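Local coordinates for protein peptidase, zinc-dependent (Methanocorpusculum labreanum, PDB 3LMC) that probably acts as a zinc-dependent metallopeptidase of family M54 and binds a zinc ion and an iron(III) ion, at residues A[138-141]-A[142-146]. Residues are numbered along the deposited sequence; the frame is centred on the assembly and turned at random.
Sequences ALID and RIVKE
Arg142 reaches back one helical turn and lays its guanidinium beside Ala138, whose CB sits over one face of the group, offset toward the rim, 3.8 Å from NH1 of Arg142. The first torsion sets this course: with chi1 at -66°, CG stands beside the backbone N and opposite the carbonyl carbon, and the extended chain beyond it runs back along the helix, past the carbonyl oxygen of Ala138. The guanidinium is gripped at its far end, by a salt bridge from NH2 to Asp177 and a hydrogen bond from NH1 to Asn127, which should fix its rotation over the methyl.

On the apolar side, Leu139 and Ile143 meet at an oblique angle, CD1 of Leu139 lying 3.9 Å from CG1 of Ile143. Leu139 starts out away from the following turn, but its branch end bends back to it. Ile140 and Val144 touch more narrowly, CG2 to CG2 at 4.0 Å. Four i to i+4 backbone bonds join the two turns, the straightest from Ile143 N to Leu139 O (3.0 Å, 170° at the hydrogen).

Asp141 and Lys145, also one turn apart, do not pair: OD2 of Asp141 stays 5.7 Å from NZ of Lys145. Asp141 instead forms a salt bridge with Lys181, and the extended Lys145 gives its ammonium to the carbonyl oxygen of Lys179.

These are successive turns of helix 136-154, which farther along carries the zinc ligands His149 and His153 of the HExxH motif. Leu139 and Ile143 pack on Leu125 and Pro122 respectively, in the segment after strand 117-120; Ile143 and Val144 also meet helix 16-27, while Arg142 and Lys145 lean on helix 173-178.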
ATOM      1  N   ALA A 138       2.564  -9.627 -14.095  1.00 21.44           N
ATOM      2  CA  ALA A 138       2.172  -8.233 -14.290  1.00 22.71           C
ATOM      3  C   ALA A 138       1.545  -7.678 -13.019  1.00 20.55           C
ATOM      4  O   ALA A 138       1.852  -6.563 -12.621  1.00 18.68           O
ATOM      5  CB  ALA A 138       1.205  -8.077 -15.458  1.00 15.41           C
ATOM      6  N   LEU A 139       0.668  -8.451 -12.384  1.00 14.36           N
ATOM      7  CA  LEU A 139      -0.030  -7.935 -11.212  1.00 19.16           C
ATOM      8  C   LEU A 139       0.926  -7.704 -10.039  1.00 20.86           C
ATOM      9  O   LEU A 139       0.783  -6.716  -9.316  1.00 20.97           O
ATOM     10  CB  LEU A 139      -1.180  -8.846 -10.779  1.00 15.31           C
ATOM     11  CG  LEU A 139      -2.000  -8.263  -9.614  1.00 16.23           C
ATOM     12  CD1 LEU A 139      -2.419  -6.804  -9.887  1.00 10.11           C
ATOM     13  CD2 LEU A 139      -3.233  -9.138  -9.282  1.00 16.61           C
ATOM     14  N   ILE A 140       1.877  -8.622  -9.845  1.00 17.61           N
ATOM     15  CA  ILE A 140       2.938  -8.451  -8.844  1.00 16.18           C
ATOM     16  C   ILE A 140       3.738  -7.177  -9.146  1.00 17.66           C
ATOM     17  O   ILE A 140       3.963  -6.336  -8.265  1.00 21.13           O
ATOM     18  CB  ILE A 140       3.898  -9.671  -8.835  1.00 17.39           C
ATOM     19  CG1 ILE A 140       3.175 -10.933  -8.352  1.00 18.05           C
ATOM     20  CG2 ILE A 140       5.141  -9.385  -7.958  1.00 13.82           C
ATOM     21  CD1 ILE A 140       3.950 -12.235  -8.606  1.00 18.79           C
ATOM     22  N   ASP A 141       4.157  -7.021 -10.400  1.00 14.16           N
ATOM     23  CA  ASP A 141       4.891  -5.823 -10.806  1.00 14.02           C
ATOM     24  C   ASP A 141       4.150  -4.574 -10.374  1.00 19.97           C
ATOM     25  O   ASP A 141       4.741  -3.654  -9.811  1.00 20.48           O
ATOM     26  CB  ASP A 141       5.040  -5.731 -12.319  1.00 16.47           C
ATOM     27  CG  ASP A 141       5.983  -6.763 -12.886  1.00 24.96           C
ATOM     28  OD1 ASP A 141       6.789  -7.336 -12.127  1.00 20.21           O
ATOM     29  OD2 ASP A 141       5.908  -6.993 -14.110  1.00 29.10           O
ATOM     30  N   ARG A 142       2.862  -4.523 -10.697  1.00 14.00           N
ATOM     31  CA  ARG A 142       2.075  -3.317 -10.464  1.00 18.32           C
ATOM     32  C   ARG A 142       1.867  -3.026  -8.985  1.00 15.51           C
ATOM     33  O   ARG A 142       2.070  -1.888  -8.542  1.00 18.10           O
ATOM     34  CB  ARG A 142       0.744  -3.409 -11.201  1.00 14.27           C
ATOM     35  CG  ARG A 142       0.925  -3.402 -12.708  1.00 13.75           C
ATOM     36  CD  ARG A 142      -0.371  -3.820 -13.427  1.00 20.77           C
ATOM     37  NE  ARG A 142      -0.221  -3.683 -14.868  1.00 21.65           N
ATOM     38  CZ  ARG A 142      -0.810  -4.474 -15.764  1.00 23.79           C
ATOM     39  NH1 ARG A 142      -1.600  -5.470 -15.371  1.00 16.45           N
ATOM     40  NH2 ARG A 142      -0.590  -4.274 -17.059  1.00 22.35           N
ATOM     41  N   ILE A 143       1.505  -4.049  -8.213  1.00 12.13           N
ATOM     42  CA  ILE A 143       1.307  -3.863  -6.770  1.00 17.54           C
ATOM     43  C   ILE A 143       2.584  -3.434  -6.062  1.00 14.37           C
ATOM     44  O   ILE A 143       2.548  -2.637  -5.135  1.00 16.20           O
ATOM     45  CB  ILE A 143       0.809  -5.134  -6.077  1.00 17.85           C
ATOM     46  CG1 ILE A 143      -0.518  -5.583  -6.692  1.00 19.80           C
ATOM     47  CG2 ILE A 143       0.662  -4.894  -4.557  1.00 14.68           C
ATOM     48  CD1 ILE A 143      -1.092  -6.838  -6.054  1.00 16.59           C
ATOM     49  N   VAL A 144       3.715  -3.990  -6.483  1.00 18.21           N
ATOM     50  CA  VAL A 144       4.987  -3.646  -5.875  1.00 14.90           C
ATOM     51  C   VAL A 144       5.303  -2.179  -6.123  1.00 19.00           C
ATOM     52  O   VAL A 144       5.717  -1.459  -5.216  1.00 15.20           O
ATOM     53  CB  VAL A 144       6.124  -4.466  -6.487  1.00 16.33           C
ATOM     54  CG1 VAL A 144       7.486  -3.883  -6.064  1.00 16.59           C
ATOM     55  CG2 VAL A 144       5.989  -5.938  -6.099  1.00 14.41           C
ATOM     56  N   LYS A 145       5.118  -1.755  -7.371  1.00 16.32           N
ATOM     57  CA  LYS A 145       5.446  -0.405  -7.788  1.00 14.45           C
ATOM     58  C   LYS A 145       4.567   0.651  -7.116  1.00 17.63           C
ATOM     59  O   LYS A 145       5.051   1.705  -6.698  1.00 19.05           O
ATOM     60  CB  LYS A 145       5.287  -0.296  -9.295  1.00 11.65           C
ATOM     61  CG  LYS A 145       6.362  -0.999 -10.116  1.00 16.67           C
ATOM     62  CD  LYS A 145       5.899  -1.031 -11.574  1.00 17.90           C
ATOM     63  CE  LYS A 145       6.946  -1.611 -12.486  1.00 23.54           C
ATOM     64  NZ  LYS A 145       6.539  -1.359 -13.898  1.00 18.76           N
ATOM     65  N   GLU A 146       3.274   0.369  -7.005  1.00 21.41           N
ATOM     66  CA  GLU A 146       2.346   1.335  -6.420  1.00 21.99           C
ATOM     67  C   GLU A 146       2.371   1.210  -4.903  1.00 21.74           C
ATOM     68  O   GLU A 146       2.176   2.190  -4.186  1.00 20.21           O
ATOM     69  CB  GLU A 146       0.933   1.159  -6.975  1.00 25.57           C
ATOM     70  CG  GLU A 146      -0.130   1.958  -6.241  1.00 41.70           C
ATOM     71  CD  GLU A 146      -0.046   3.454  -6.504  1.00 51.21           C
ATOM     72  OE1 GLU A 146       0.770   3.870  -7.360  1.00 55.64           O
ATOM     73  OE2 GLU A 146      -0.805   4.214  -5.861  1.00 50.11           O
TER